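PDB 2OX4: putative mandelate racemase from Zymomonas mobilis, which binds a magnesium ion and is probably a lyase of the enolase superfamily, perhaps a dehydratase. Local coordinates for residues C[131-136]-C[152-157]; C[11-16]-C[385-390]; C[312-317]-C[333-338]. All blocks are in the same frame, centred on the assembly; numbering follows the deposited sequence. Where two conformers were deposited one is given.

How the contacts relate
From the N terminus, the chain enters contact 2 first: strand 5-13 will later pair with strand 387-393, so this contact closes only when the C-terminal part of the chain returns, and it encloses the other two. Within that long excursion, contact 1 closes a short loop where the chain leaves strand 126-131 and comes back as helix 147-159. Contact 3 follows in series, joining strand 313-314 to the loop after helix 322-333. Contacts 1 and 3 thus belong to the barrel domain, their nearest atoms about 6 Å apart, whereas contact 2 ties a strand from the C-terminal end of the chain into the sheet of the N-terminal domain, its centre about 29 and 31 Å from theirs.

Contact 1 (C[131-136]-C[152-157]); sequences SQLQFG and EEALKA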
loop_
_atom_site.group_PDB
_atom_site.type_symbol
_atom_site.label_atom_id
_atom_site.label_comp_id
_atom_site.label_asym_id
_atom_site.label_seq_id
_atom_site.Cartn_x
_atom_site.Cartn_y
_atom_site.Cartn_z
ATOM N N SER C 131 -27.327 -28.469 10.701
ATOM C CA SER C 131 -27.093 -27.697 9.490
ATOM C C SER C 131 -28.205 -27.787 8.451
ATOM O O SER C 131 -28.636 -28.890 8.087
ATOM C CB SER C 131 -25.783 -28.111 8.834
ATOM O OG SER C 131 -25.470 -27.225 7.769
ATOM N N GLN C 132 -28.592 -26.610 7.942
ATOM C CA GLN C 132 -29.508 -26.432 6.803
ATOM C C GLN C 132 -30.952 -26.731 7.218
ATOM O O GLN C 132 -31.615 -27.591 6.634
ATOM C CB GLN C 132 -29.081 -27.233 5.546
ATOM C CG GLN C 132 -27.583 -27.108 5.144
ATOM C CD GLN C 132 -27.168 -25.717 4.656
ATOM O OE1 GLN C 132 -27.983 -24.800 4.571
ATOM N NE2 GLN C 132 -25.886 -25.570 4.307
ATOM N N LEU C 133 -31.411 -26.010 8.241
ATOM C CA LEU C 133 -32.760 -26.183 8.806
ATOM C C LEU C 133 -33.858 -25.908 7.790
ATOM O O LEU C 133 -34.959 -26.450 7.901
ATOM C CB LEU C 133 -32.984 -25.248 9.995
ATOM C CG LEU C 133 -32.148 -25.311 11.270
ATOM C CD1 LEU C 133 -32.616 -24.193 12.199
ATOM C CD2 LEU C 133 -32.228 -26.664 11.946
ATOM N N GLN C 134 -33.561 -25.057 6.809
ATOM C CA GLN C 134 -34.537 -24.707 5.775
ATOM C C GLN C 134 -34.973 -25.896 4.896
ATOM O O GLN C 134 -35.945 -25.783 4.147
ATOM C CB GLN C 134 -34.033 -23.522 4.933
ATOM C CG GLN C 134 -32.979 -23.874 3.894
ATOM C CD GLN C 134 -31.564 -23.985 4.453
ATOM O OE1 GLN C 134 -31.322 -23.759 5.640
ATOM N NE2 GLN C 134 -30.616 -24.334 3.580
ATOM N N PHE C 135 -34.267 -27.026 4.994
ATOM C CA PHE C 135 -34.631 -28.250 4.267
ATOM C C PHE C 135 -35.289 -29.300 5.172
ATOM O O PHE C 135 -35.536 -30.435 4.745
ATOM C CB PHE C 135 -33.410 -28.870 3.583
ATOM C CG PHE C 135 -32.847 -28.030 2.475
ATOM C CD1 PHE C 135 -33.682 -27.469 1.517
ATOM C CD2 PHE C 135 -31.477 -27.797 2.392
ATOM C CE1 PHE C 135 -33.162 -26.692 0.490
ATOM C CE2 PHE C 135 -30.950 -27.019 1.371
ATOM C CZ PHE C 135 -31.796 -26.464 0.420
ATOM N N GLY C 136 -35.556 -28.914 6.414
ATOM C CA GLY C 136 -36.108 -29.824 7.409
ATOM C C GLY C 136 -35.045 -30.524 8.241
ATOM O O GLY C 136 -34.047 -31.034 7.708
ATOM N N GLU C 152 -39.799 -23.979 14.162
ATOM C CA GLU C 152 -40.117 -25.393 14.450
ATOM C C GLU C 152 -38.923 -26.323 14.222
ATOM O O GLU C 152 -38.635 -27.179 15.057
ATOM C CB GLU C 152 -41.271 -25.882 13.558
ATOM C CG GLU C 152 -42.680 -25.619 14.073
ATOM C CD GLU C 152 -43.748 -25.795 12.979
ATOM O OE1 GLU C 152 -44.788 -25.100 13.039
ATOM O OE2 GLU C 152 -43.545 -26.625 12.062
ATOM N N GLU C 153 -38.242 -26.156 13.087
ATOM C CA GLU C 153 -37.074 -26.973 12.759
ATOM C C GLU C 153 -35.941 -26.724 13.755
ATOM O O GLU C 153 -35.269 -27.676 14.177
ATOM C CB GLU C 153 -36.588 -26.734 11.320
ATOM C CG GLU C 153 -37.565 -27.133 10.203
ATOM C CD GLU C 153 -38.339 -28.402 10.502
ATOM O OE1 GLU C 153 -39.552 -28.309 10.815
ATOM O OE2 GLU C 153 -37.729 -29.488 10.422
ATOM N N ALA C 154 -35.747 -25.455 14.131
ATOM C CA ALA C 154 -34.762 -25.083 15.137
ATOM C C ALA C 154 -35.044 -25.769 16.471
ATOM O O ALA C 154 -34.140 -26.321 17.096
ATOM C CB ALA C 154 -34.721 -23.572 15.319
ATOM N N LEU C 155 -36.306 -25.742 16.896
ATOM C CA LEU C 155 -36.711 -26.409 18.136
ATOM C C LEU C 155 -36.517 -27.924 18.131
ATOM O O LEU C 155 -36.147 -28.483 19.165
ATOM C CB LEU C 155 -38.146 -26.038 18.519
ATOM C CG LEU C 155 -38.358 -24.598 18.988
ATOM C CD1 LEU C 155 -39.851 -24.312 19.149
ATOM C CD2 LEU C 155 -37.611 -24.318 20.287
ATOM N N LYS C 156 -36.759 -28.571 16.982
ATOM C CA LYS C 156 -36.463 -29.994 16.797
ATOM C C LYS C 156 -34.987 -30.293 17.027
ATOM O O LYS C 156 -34.638 -31.280 17.681
ATOM C CB LYS C 156 -36.861 -30.464 15.395
ATOM C CG LYS C 156 -38.364 -30.538 15.151
ATOM C CD LYS C 156 -38.672 -30.957 13.725
ATOM C CE LYS C 156 -40.172 -30.893 13.446
ATOM N NZ LYS C 156 -40.470 -30.952 11.989
ATOM N N ALA C 157 -34.120 -29.440 16.481
ATOM C CA ALA C 157 -32.682 -29.588 16.697
ATOM C C ALA C 157 -32.320 -29.415 18.172
ATOM O O ALA C 157 -31.598 -30.232 18.733
ATOM C CB ALA C 157 -31.911 -28.589 15.840
#
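L133 reaches across to helix 147-159 with its two methyls. CD1 lies against A154, 3.7 Å from A154 CA and almost as close to its methyl, while CD2 sits over the backbone carbonyl of E153 and reaches A157 CB at 4.4 Å. With CG anti to its own carbonyl carbon (chi1 -62°), L133 aims both branches at this turn of helix. The aliphatic part of E153 returns the contact: its CG rests 3.5 Å from L133 O, and a bend at chi2 (-38°) folds the carboxylate back over G136, where E153 OE2 comes within 3.4 Å of G136 CA. That carboxylate is well held. OE2 accepts the backbone N-H of W137, and OE1 offers its syn lone pair to K156 NZ at 3.0 Å, a salt bridge one turn along the helix. On the loop side, L133 O also receives the N-H of G136, which closes the short 3-10 turn. Further out, Q132 NE2 bonds to the magnesium ligand E215, and Q134 NE2 donates to Q132 OE1 at 2.9 Å. The whole is a strand-to-helix connection of a TIM barrel, running from the end of strand 126-131, beside the metal site, onto the outer helix layer.

Contact 2 (C[11-16]-C[385-390]); sequences FHVHTR and QISDYV
This is an antiparallel strand pair inside the sheet of the N-terminal domain of the enolase superfamily, where strand 387-393 lies beside strand 5-13. H12 and D388 form the hydrogen-bonded pair: H12 N gives a nearly straight bond to D388 O at 2.9 Å, and D388 N answers to H12 O. Past the strand end, H14 N continues the ladder to I386 O at 2.8 Å. F11, V13, S387 and Y389 share one face. There the rings of F11 and Y389 run side by side with their planes at 53°, F11 CE2 being 3.5 Å from Y389 CD1, and Y384 packs on both. S387 OG, turned to L383 O, lies at the edge of the F11 ring. R16, salt-bridged to E354, folds back so that V13 CG1 lies 3.4 Å above its guanidinium plane, toward the rim. The H14 ring lies flat over the backbone, with S387 N 3.6 Å above its plane. An alanine for H14 would remove the ring and its bond to D388 OD2, and would probably leave the I386-S387 peptide less covered and D388 less firmly held. D388 OD1 is salt-bridged to R22 and joined by a water to H12 ND1. H14 NE2 donates a bent hydrogen bond (137° at the hydrogen) to D388 OD2 at 3.1 Å; the oxygen lies in the H14 ring plane, the nitrogen above the carboxylate plane.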
loop_
_atom_site.group_PDB
_atom_site.type_symbol
_atom_site.label_atom_id
_atom_site.label_comp_id
_atom_site.label_asym_id
_atom_site.label_seq_id
_atom_site.Cartn_x
_atom_site.Cartn_y
_atom_site.Cartn_z
ATOM N N PHE C 11 -16.682 -45.013 -7.472
ATOM C CA PHE C 11 -18.131 -45.204 -7.432
ATOM C C PHE C 11 -18.807 -43.849 -7.551
ATOM O O PHE C 11 -18.769 -43.055 -6.613
ATOM C CB PHE C 11 -18.545 -45.833 -6.091
ATOM C CG PHE C 11 -17.855 -47.133 -5.784
ATOM C CD1 PHE C 11 -16.610 -47.154 -5.154
ATOM C CD2 PHE C 11 -18.464 -48.343 -6.096
ATOM C CE1 PHE C 11 -15.969 -48.349 -4.870
ATOM C CE2 PHE C 11 -17.832 -49.545 -5.817
ATOM C CZ PHE C 11 -16.588 -49.556 -5.196
ATOM N N HIS C 12 -19.416 -43.579 -8.699
ATOM C CA HIS C 12 -20.231 -42.384 -8.838
ATOM C C HIS C 12 -21.688 -42.812 -8.559
ATOM O O HIS C 12 -22.373 -43.373 -9.429
ATOM C CB HIS C 12 -20.049 -41.750 -10.228
ATOM C CG HIS C 12 -20.745 -40.431 -10.392
ATOM N ND1 HIS C 12 -20.913 -39.826 -11.621
ATOM C CD2 HIS C 12 -21.316 -39.601 -9.483
ATOM C CE1 HIS C 12 -21.559 -38.683 -11.464
ATOM N NE2 HIS C 12 -21.816 -38.522 -10.178
ATOM N N VAL C 13 -22.114 -42.593 -7.319
ATOM C CA VAL C 13 -23.354 -43.187 -6.789
ATOM C C VAL C 13 -24.541 -42.629 -7.566
ATOM O O VAL C 13 -24.581 -41.429 -7.870
ATOM C CB VAL C 13 -23.524 -42.904 -5.270
ATOM C CG1 VAL C 13 -24.865 -43.474 -4.754
ATOM C CG2 VAL C 13 -22.373 -43.513 -4.486
ATOM N N HIS C 14 -25.483 -43.508 -7.925
ATOM C CA HIS C 14 -26.686 -43.098 -8.649
ATOM C C HIS C 14 -27.527 -42.104 -7.852
ATOM O O HIS C 14 -27.448 -42.065 -6.620
ATOM C CB HIS C 14 -27.524 -44.327 -9.019
ATOM C CG HIS C 14 -26.858 -45.241 -10.003
ATOM N ND1 HIS C 14 -27.211 -46.568 -10.140
ATOM C CD2 HIS C 14 -25.866 -45.019 -10.899
ATOM C CE1 HIS C 14 -26.462 -47.123 -11.078
ATOM N NE2 HIS C 14 -25.640 -46.205 -11.556
ATOM N N THR C 15 -28.324 -41.305 -8.561
ATOM C CA THR C 15 -29.098 -40.217 -7.946
ATOM C C THR C 15 -29.755 -40.637 -6.636
ATOM O O THR C 15 -30.496 -41.620 -6.591
ATOM C CB THR C 15 -30.163 -39.682 -8.914
ATOM O OG1 THR C 15 -29.532 -39.333 -10.144
ATOM C CG2 THR C 15 -30.866 -38.452 -8.337
ATOM N N ARG C 16 -29.445 -39.916 -5.567
ATOM C CA ARG C 16 -30.137 -40.090 -4.295
ATOM C C ARG C 16 -31.519 -39.432 -4.405
ATOM O O ARG C 16 -31.612 -38.254 -4.725
ATOM C CB ARG C 16 -29.308 -39.497 -3.142
ATOM C CG ARG C 16 -27.816 -39.951 -3.077
ATOM C CD ARG C 16 -27.631 -41.412 -2.672
ATOM N NE ARG C 16 -28.025 -42.324 -3.741
ATOM C CZ ARG C 16 -28.444 -43.571 -3.552
ATOM N NH1 ARG C 16 -28.785 -44.318 -4.595
ATOM N NH2 ARG C 16 -28.519 -44.070 -2.325
ATOM N N GLN C 385 -23.758 -52.019 -7.002
ATOM C CA GLN C 385 -24.993 -52.139 -7.772
ATOM C C GLN C 385 -25.722 -50.804 -7.967
ATOM O O GLN C 385 -26.613 -50.693 -8.808
ATOM C CB GLN C 385 -25.924 -53.159 -7.109
ATOM C CG GLN C 385 -25.653 -54.609 -7.512
ATOM C CD GLN C 385 -25.720 -54.835 -9.018
ATOM O OE1 GLN C 385 -24.693 -54.984 -9.682
ATOM N NE2 GLN C 385 -26.934 -54.857 -9.561
ATOM N N ILE C 386 -25.354 -49.792 -7.188
ATOM C CA ILE C 386 -26.064 -48.508 -7.217
ATOM C C ILE C 386 -25.134 -47.339 -7.611
ATOM O O ILE C 386 -25.386 -46.181 -7.257
ATOM C CB ILE C 386 -26.813 -48.204 -5.891
ATOM C CG1 ILE C 386 -25.834 -48.121 -4.705
ATOM C CG2 ILE C 386 -27.911 -49.250 -5.626
ATOM C CD1 ILE C 386 -26.401 -47.345 -3.541
ATOM N N SER C 387 -24.082 -47.664 -8.355
ATOM C CA SER C 387 -23.097 -46.670 -8.793
ATOM C C SER C 387 -22.713 -46.900 -10.254
ATOM O O SER C 387 -22.737 -48.035 -10.751
ATOM C CB SER C 387 -21.825 -46.748 -7.928
ATOM O OG SER C 387 -22.116 -46.663 -6.542
ATOM N N ASP C 388 -22.350 -45.814 -10.933
ATOM C CA ASP C 388 -21.457 -45.885 -12.087
ATOM C C ASP C 388 -20.069 -46.248 -11.578
ATOM O O ASP C 388 -19.464 -45.490 -10.828
ATOM C CB ASP C 388 -21.406 -44.533 -12.822
ATOM C CG ASP C 388 -22.737 -44.159 -13.462
ATOM O OD1 ASP C 388 -22.924 -42.974 -13.810
ATOM O OD2 ASP C 388 -23.597 -45.049 -13.617
ATOM N N TYR C 389 -19.577 -47.404 -12.005
ATOM C CA TYR C 389 -18.400 -48.052 -11.412
ATOM C C TYR C 389 -17.257 -48.097 -12.420
ATOM O O TYR C 389 -17.447 -48.522 -13.555
ATOM C CB TYR C 389 -18.759 -49.480 -10.971
ATOM C CG TYR C 389 -17.594 -50.328 -10.492
ATOM C CD1 TYR C 389 -17.080 -50.178 -9.202
ATOM C CD2 TYR C 389 -17.022 -51.296 -11.318
ATOM C CE1 TYR C 389 -16.020 -50.962 -8.758
ATOM C CE2 TYR C 389 -15.967 -52.081 -10.880
ATOM C CZ TYR C 389 -15.477 -51.916 -9.597
ATOM O OH TYR C 389 -14.431 -52.699 -9.159
ATOM N N VAL C 390 -16.074 -47.659 -12.002
ATOM C CA VAL C 390 -14.864 -47.781 -12.827
ATOM C C VAL C 390 -13.747 -48.396 -11.988
ATOM O O VAL C 390 -13.552 -48.018 -10.833
ATOM C CB VAL C 390 -14.419 -46.406 -13.424
ATOM C CG1 VAL C 390 -13.086 -46.536 -14.169
ATOM C CG2 VAL C 390 -15.494 -45.843 -14.366
HETATM O O HOH W 1 -20.521 -41.397 -13.895
#

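Contact 3 (C[312-317]-C[333-338]); sequences VTVQAH and IAIPNF
N337 supplies the firmest bond here. Its ND2 donates to V312 O at 3.0 Å along a straight line (168° at the hydrogen), and the geometry is good at both ends: the acceptor lies close to the amide plane, and the nitrogen lies in the plane of the V312 carbonyl. The same ND2 also bonds to A304 O on helix 296-309, so two backbone carbonyls fix the rotation of this buried amide. The torsion that puts it there is the crowded one, with CG between the backbone N and the carbonyl carbon (chi1 56°). Just beside it, N337 O takes the N-H of V314 at 2.8 Å, but this bond is weak, bent to 127°. Side chain and main chain of one asparagine thereby engage carbonyl and N-H groups two residues apart on the neighbouring segment, and V314 and F338 form a single backbone bridge.

The packing gathers around the same carbonyl. T313 CA and T313 CB both come to 3.3 Å from N337 O, and V314 CG2 lies 3.5 Å from N337 O while also touching N337 ND2 at 3.6 Å. I335 reaches in across V314 at about a right angle, its CD1 set 3.6 Å from V314 CB. F338 CB points away from segment 312-317, yet ring atom F338 CD1 stays 3.7 Å from V314 O.

Around this, V314 packs on F300 and A304 of helix 296-309 and on I287 of strand 286-287, and its backbone bonds onward to C339. Strand 313-314 runs parallel to strand 286-287 in the barrel, while segment 333-338 is the loop carrying the chain from helix 322-333 into strand 341-344.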
loop_
_atom_site.group_PDB
_atom_site.type_symbol
_atom_site.label_atom_id
_atom_site.label_comp_id
_atom_site.label_asym_id
_atom_site.label_seq_id
_atom_site.Cartn_x
_atom_site.Cartn_y
_atom_site.Cartn_z
ATOM N N VAL C 312 -7.627 -17.341 13.098
ATOM C CA VAL C 312 -8.788 -17.794 12.354
ATOM C C VAL C 312 -9.046 -19.215 12.837
ATOM O O VAL C 312 -8.102 -19.963 13.107
ATOM C CB VAL C 312 -8.492 -17.784 10.830
ATOM C CG1 VAL C 312 -9.600 -18.458 10.026
ATOM C CG2 VAL C 312 -8.286 -16.343 10.321
ATOM N N THR C 313 -10.315 -19.585 12.983
ATOM C CA THR C 313 -10.613 -20.951 13.417
ATOM C C THR C 313 -11.302 -21.718 12.308
ATOM O O THR C 313 -11.575 -21.156 11.254
ATOM C CB THR C 313 -11.420 -20.985 14.723
ATOM O OG1 THR C 313 -12.674 -20.342 14.538
ATOM C CG2 THR C 313 -10.642 -20.312 15.854
ATOM N N VAL C 314 -11.550 -23.009 12.533
ATOM C CA VAL C 314 -11.867 -23.922 11.449
ATOM C C VAL C 314 -13.149 -24.696 11.746
ATOM O O VAL C 314 -13.339 -25.211 12.850
ATOM C CB VAL C 314 -10.710 -24.925 11.185
ATOM C CG1 VAL C 314 -10.994 -25.738 9.924
ATOM C CG2 VAL C 314 -9.365 -24.188 11.064
ATOM N N GLN C 315 -14.028 -24.766 10.754
ATOM C CA GLN C 315 -15.122 -25.749 10.760
ATOM C C GLN C 315 -15.082 -26.454 9.413
ATOM O O GLN C 315 -15.359 -25.827 8.403
ATOM C CB GLN C 315 -16.481 -25.022 10.914
ATOM C CG GLN C 315 -17.725 -25.914 10.588
ATOM C CD GLN C 315 -18.591 -25.342 9.479
ATOM O OE1 GLN C 315 -19.233 -24.302 9.644
ATOM N NE2 GLN C 315 -18.611 -26.021 8.340
ATOM N N ALA C 316 -14.750 -27.744 9.384
ATOM C CA ALA C 316 -14.742 -28.460 8.117
ATOM C C ALA C 316 -16.128 -28.344 7.487
ATOM O O ALA C 316 -17.143 -28.484 8.170
ATOM C CB ALA C 316 -14.362 -29.911 8.300
ATOM N N HIS C 317 -16.165 -28.077 6.192
ATOM C CA HIS C 317 -17.404 -28.250 5.444
ATOM C C HIS C 317 -17.661 -29.733 5.266
ATOM O O HIS C 317 -16.798 -30.465 4.763
ATOM C CB HIS C 317 -17.324 -27.574 4.084
ATOM C CG HIS C 317 -18.510 -27.840 3.217
ATOM N ND1 HIS C 317 -18.505 -28.803 2.230
ATOM C CD2 HIS C 317 -19.741 -27.276 3.189
ATOM C CE1 HIS C 317 -19.684 -28.823 1.634
ATOM N NE2 HIS C 317 -20.451 -27.906 2.196
ATOM N N ILE C 333 -10.454 -33.004 15.164
ATOM C CA ILE C 333 -9.983 -33.273 16.528
ATOM C C ILE C 333 -8.472 -33.043 16.642
ATOM O O ILE C 333 -7.966 -32.751 17.725
ATOM C CB ILE C 333 -10.393 -34.692 17.032
ATOM C CG1 ILE C 333 -10.463 -34.709 18.566
ATOM C CG2 ILE C 333 -9.458 -35.771 16.505
ATOM C CD1 ILE C 333 -11.591 -35.548 19.110
ATOM N N ALA C 334 -7.765 -33.142 15.514
ATOM C CA ALA C 334 -6.300 -33.018 15.506
ATOM C C ALA C 334 -5.764 -31.582 15.390
ATOM O O ALA C 334 -4.539 -31.382 15.391
ATOM C CB ALA C 334 -5.696 -33.874 14.403
ATOM N N ILE C 335 -6.645 -30.594 15.269
ATOM C CA ILE C 335 -6.175 -29.197 15.131
ATOM C C ILE C 335 -6.520 -28.380 16.388
ATOM O O ILE C 335 -7.577 -28.594 16.984
ATOM C CB ILE C 335 -6.737 -28.489 13.843
ATOM C CG1 ILE C 335 -8.274 -28.478 13.834
ATOM C CG2 ILE C 335 -6.166 -29.140 12.554
ATOM C CD1 ILE C 335 -8.898 -27.556 12.756
ATOM N N PRO C 336 -5.629 -27.459 16.805
ATOM C CA PRO C 336 -5.923 -26.607 17.967
ATOM C C PRO C 336 -7.000 -25.541 17.719
ATOM O O PRO C 336 -7.726 -25.181 18.657
ATOM C CB PRO C 336 -4.569 -25.959 18.288
ATOM C CG PRO C 336 -3.846 -25.931 16.984
ATOM C CD PRO C 336 -4.284 -27.189 16.261
ATOM N N ASN C 337 -7.118 -25.063 16.475
ATOM C CA ASN C 337 -7.997 -23.944 16.152
ATOM C C ASN C 337 -9.346 -24.389 15.573
ATOM O O ASN C 337 -9.802 -23.889 14.559
ATOM C CB ASN C 337 -7.297 -22.878 15.262
ATOM C CG ASN C 337 -6.724 -23.452 13.941
ATOM O OD1 ASN C 337 -6.315 -24.609 13.879
ATOM N ND2 ASN C 337 -6.674 -22.613 12.888
ATOM N N PHE C 338 -9.986 -25.343 16.235
ATOM C CA PHE C 338 -11.297 -25.839 15.820
ATOM C C PHE C 338 -12.409 -24.945 16.378
ATOM O O PHE C 338 -12.364 -24.561 17.545
ATOM C CB PHE C 338 -11.464 -27.288 16.330
ATOM C CG PHE C 338 -12.877 -27.820 16.252
ATOM C CD1 PHE C 338 -13.417 -28.217 15.035
ATOM C CD2 PHE C 338 -13.643 -27.957 17.407
ATOM C CE1 PHE C 338 -14.718 -28.735 14.964
ATOM C CE2 PHE C 338 -14.940 -28.465 17.350
ATOM C CZ PHE C 338 -15.476 -28.855 16.128
#